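Local coordinates for nucleocapsid protein (Schmallenberg virus, PDB 4JNG) that encapsidates the viral RNA genome, shielding it from nucleases in a helical nucleocapsid that serves as template for transcription and replication, at residues L100-A105 against L152-F157. Sequence-based numbering, arbitrary orientation.
Sequences LARWIA and LDAFDF
Phe155 drives its ring edge-first against the backbone of the helix at Ala101 and Arg102. From CB the side chain sets out across the line of approach, and CG lies anti to the carbonyl carbon (chi1 -63°), from where the ring reaches the helix. The contact is made by the far end of the ring. CE1 lies 4.1 Å from CB of Ala105, while CZ is 3.8 Å from CB of Ala101. CZ also comes within 3.7 Å of the carbonyl C of Ala101, which lies in the ring plane, and of N of Arg102, also at the ring edge. Ala101 and Ala105, one helical turn apart, suit this surface because side chains of a single methyl let a phenylalanine rim come down to the main chain. One residue earlier in the turn, CB of Ala154 packs at 3.7 Å from both CD and NE of Arg102, a small methyl set obliquely where the aliphatic chain passes into the guanidinium. Arginine suits this place because its long chain can pack on Ala154 while NH2 reaches Glu21 of helix 20-31 and NH1 Asp106, both in salt bridges, with a cation-pi contact to Tyr24. No hydrogen bond joins the two segments. Ala154 and Phe155 are the central pair of a type I turn from Asp153 to Asp156, between helices 138-142 and 158-168; this turn docks onto helix 93-110, with Leu142 of helix 138-142 touching both Phe155 and Ile104.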
ATOM      1  N   LEU B 100     -31.098  -8.552   6.859  1.00  4.69           N
ATOM      2  CA  LEU B 100     -31.074  -9.826   7.609  1.00  4.87           C
ATOM      3  C   LEU B 100     -31.040  -9.606   9.117  1.00  4.87           C
ATOM      4  O   LEU B 100     -31.730 -10.302   9.860  1.00  4.96           O
ATOM      5  CB  LEU B 100     -29.908 -10.726   7.182  1.00  4.83           C
ATOM      6  CG  LEU B 100     -30.013 -11.466   5.846  1.00  4.90           C
ATOM      7  CD1 LEU B 100     -28.674 -12.105   5.505  1.00  4.90           C
ATOM      8  CD2 LEU B 100     -31.109 -12.535   5.841  1.00  4.93           C
ATOM      9  N   ALA B 101     -30.241  -8.645   9.565  1.00  4.92           N
ATOM     10  CA  ALA B 101     -30.229  -8.243  10.976  1.00  4.89           C
ATOM     11  C   ALA B 101     -31.616  -7.787  11.432  1.00  4.78           C
ATOM     12  O   ALA B 101     -32.085  -8.176  12.499  1.00  4.56           O
ATOM     13  CB  ALA B 101     -29.209  -7.140  11.216  1.00  4.87           C
ATOM     14  N   ARG B 102     -32.259  -6.969  10.609  1.00  4.66           N
ATOM     15  CA  ARG B 102     -33.598  -6.485  10.878  1.00  4.87           C
ATOM     16  C   ARG B 102     -34.615  -7.631  10.891  1.00  4.85           C
ATOM     17  O   ARG B 102     -35.541  -7.629  11.697  1.00  4.61           O
ATOM     18  CB  ARG B 102     -33.985  -5.435   9.834  1.00  4.99           C
ATOM     19  CG  ARG B 102     -35.451  -5.047   9.800  1.00  5.22           C
ATOM     20  CD  ARG B 102     -35.865  -4.209  10.986  1.00  6.15           C
ATOM     21  NE  ARG B 102     -36.472  -2.976  10.500  1.00  7.99           N
ATOM     22  CZ  ARG B 102     -37.737  -2.840  10.115  1.00  9.02           C
ATOM     23  NH1 ARG B 102     -38.603  -3.851  10.167  1.00  8.56           N
ATOM     24  NH2 ARG B 102     -38.143  -1.670   9.673  1.00 11.15           N
ATOM     25  N   TRP B 103     -34.449  -8.591   9.987  1.00  4.88           N
ATOM     26  CA  TRP B 103     -35.323  -9.759   9.949  1.00  4.87           C
ATOM     27  C   TRP B 103     -35.200 -10.562  11.246  1.00  4.86           C
ATOM     28  O   TRP B 103     -36.210 -10.949  11.824  1.00  4.76           O
ATOM     29  CB  TRP B 103     -35.029 -10.628   8.728  1.00  4.89           C
ATOM     30  CG  TRP B 103     -35.773 -11.923   8.732  1.00  4.84           C
ATOM     31  CD1 TRP B 103     -37.083 -12.115   8.419  1.00  4.90           C
ATOM     32  CD2 TRP B 103     -35.253 -13.203   9.085  1.00  4.87           C
ATOM     33  NE1 TRP B 103     -37.417 -13.442   8.546  1.00  4.89           N
ATOM     34  CE2 TRP B 103     -36.311 -14.135   8.961  1.00  4.93           C
ATOM     35  CE3 TRP B 103     -33.999 -13.658   9.501  1.00  4.86           C
ATOM     36  CZ2 TRP B 103     -36.149 -15.493   9.231  1.00  4.97           C
ATOM     37  CZ3 TRP B 103     -33.835 -15.006   9.766  1.00  4.92           C
ATOM     38  CH2 TRP B 103     -34.909 -15.910   9.637  1.00  4.96           C
ATOM     39  N   ILE B 104     -33.968 -10.774  11.708  1.00  4.88           N
ATOM     40  CA  ILE B 104     -33.728 -11.517  12.945  1.00  4.91           C
ATOM     41  C   ILE B 104     -34.412 -10.816  14.112  1.00  4.96           C
ATOM     42  O   ILE B 104     -35.099 -11.460  14.917  1.00  5.12           O
ATOM     43  CB  ILE B 104     -32.222 -11.682  13.259  1.00  4.89           C
ATOM     44  CG1 ILE B 104     -31.540 -12.565  12.208  1.00  4.88           C
ATOM     45  CG2 ILE B 104     -32.020 -12.319  14.632  1.00  4.89           C
ATOM     46  CD1 ILE B 104     -30.031 -12.426  12.187  1.00  4.88           C
ATOM     47  N   ALA B 105     -34.218  -9.501  14.196  1.00  4.93           N
ATOM     48  CA  ALA B 105     -34.797  -8.705  15.265  1.00  4.93           C
ATOM     49  C   ALA B 105     -36.323  -8.729  15.222  1.00  5.03           C
ATOM     50  O   ALA B 105     -36.971  -8.863  16.269  1.00  5.48           O
ATOM     51  CB  ALA B 105     -34.274  -7.277  15.211  1.00  4.94           C
ATOM     52  N   LEU B 152     -32.322   2.791  12.613  1.00  6.39           N
ATOM     53  CA  LEU B 152     -32.120   3.326  13.964  1.00  7.63           C
ATOM     54  C   LEU B 152     -33.330   3.061  14.889  1.00  8.21           C
ATOM     55  O   LEU B 152     -33.152   2.774  16.070  1.00  9.78           O
ATOM     56  CB  LEU B 152     -31.770   4.823  13.897  1.00  9.32           C
ATOM     57  CG  LEU B 152     -30.295   5.281  13.847  1.00 11.16           C
ATOM     58  CD1 LEU B 152     -29.254   4.181  13.692  1.00 11.53           C
ATOM     59  CD2 LEU B 152     -30.107   6.336  12.764  1.00 13.98           C
ATOM     60  N   ASP B 153     -34.546   3.114  14.348  1.00  8.89           N
ATOM     61  CA  ASP B 153     -35.762   2.837  15.128  1.00 11.23           C
ATOM     62  C   ASP B 153     -35.803   1.401  15.670  1.00 10.11           C
ATOM     63  O   ASP B 153     -36.075   1.184  16.857  1.00 10.53           O
ATOM     64  CB  ASP B 153     -37.011   3.112  14.275  1.00 15.40           C
ATOM     65  CG  ASP B 153     -38.317   2.840  15.020  1.00 21.68           C
ATOM     66  OD1 ASP B 153     -38.608   1.661  15.326  1.00 28.37           O
ATOM     67  OD2 ASP B 153     -39.068   3.803  15.280  1.00 23.24           O
ATOM     68  N   ALA B 154     -35.531   0.438  14.793  1.00  8.19           N
ATOM     69  CA  ALA B 154     -35.594  -0.980  15.128  1.00  6.61           C
ATOM     70  C   ALA B 154     -34.473  -1.424  16.066  1.00  6.54           C
ATOM     71  O   ALA B 154     -34.657  -2.370  16.849  1.00  6.93           O
ATOM     72  CB  ALA B 154     -35.569  -1.818  13.859  1.00  6.18           C
ATOM     73  N   PHE B 155     -33.319  -0.767  15.980  1.00  6.05           N
ATOM     74  CA  PHE B 155     -32.171  -1.121  16.813  1.00  6.07           C
ATOM     75  C   PHE B 155     -31.913  -0.094  17.915  1.00  6.51           C
ATOM     76  O   PHE B 155     -30.801  -0.004  18.436  1.00  6.67           O
ATOM     77  CB  PHE B 155     -30.917  -1.322  15.959  1.00  6.26           C
ATOM     78  CG  PHE B 155     -31.025  -2.464  14.982  1.00  7.06           C
ATOM     79  CD1 PHE B 155     -30.963  -3.785  15.421  1.00  7.21           C
ATOM     80  CD2 PHE B 155     -31.185  -2.222  13.628  1.00  7.57           C
ATOM     81  CE1 PHE B 155     -31.062  -4.840  14.523  1.00  7.37           C
ATOM     82  CE2 PHE B 155     -31.283  -3.268  12.723  1.00  8.24           C
ATOM     83  CZ  PHE B 155     -31.224  -4.582  13.172  1.00  7.72           C
ATOM     84  N   ASP B 156     -32.950   0.668  18.265  1.00  7.99           N
ATOM     85  CA  ASP B 156     -32.909   1.573  19.411  1.00  9.63           C
ATOM     86  C   ASP B 156     -31.611   2.374  19.441  1.00  9.77           C
ATOM     87  O   ASP B 156     -30.881   2.353  20.432  1.00 10.07           O
ATOM     88  CB  ASP B 156     -33.089   0.771  20.712  1.00 11.47           C
ATOM     89  CG  ASP B 156     -34.466   0.142  20.825  1.00 14.59           C
ATOM     90  OD1 ASP B 156     -35.472   0.822  20.522  1.00 16.34           O
ATOM     91  OD2 ASP B 156     -34.547  -1.035  21.236  1.00 18.30           O
ATOM     92  N   PHE B 157     -31.323   3.036  18.320  1.00 10.23           N
ATOM     93  CA  PHE B 157     -30.175   3.944  18.166  1.00 10.98           C
ATOM     94  C   PHE B 157     -28.779   3.329  18.330  1.00 11.23           C
ATOM     95  O   PHE B 157     -27.789   4.047  18.243  1.00 12.30           O
ATOM     96  CB  PHE B 157     -30.313   5.151  19.113  1.00 13.21           C
ATOM     97  CG  PHE B 157     -31.240   6.220  18.607  1.00 16.20           C
ATOM     98  CD1 PHE B 157     -30.853   7.051  17.565  1.00 19.57           C
ATOM     99  CD2 PHE B 157     -32.491   6.410  19.185  1.00 17.25           C
ATOM    100  CE1 PHE B 157     -31.701   8.043  17.096  1.00 22.16           C
ATOM    101  CE2 PHE B 157     -33.342   7.398  18.723  1.00 19.58           C
ATOM    102  CZ  PHE B 157     -32.946   8.217  17.676  1.00 22.66           C
TER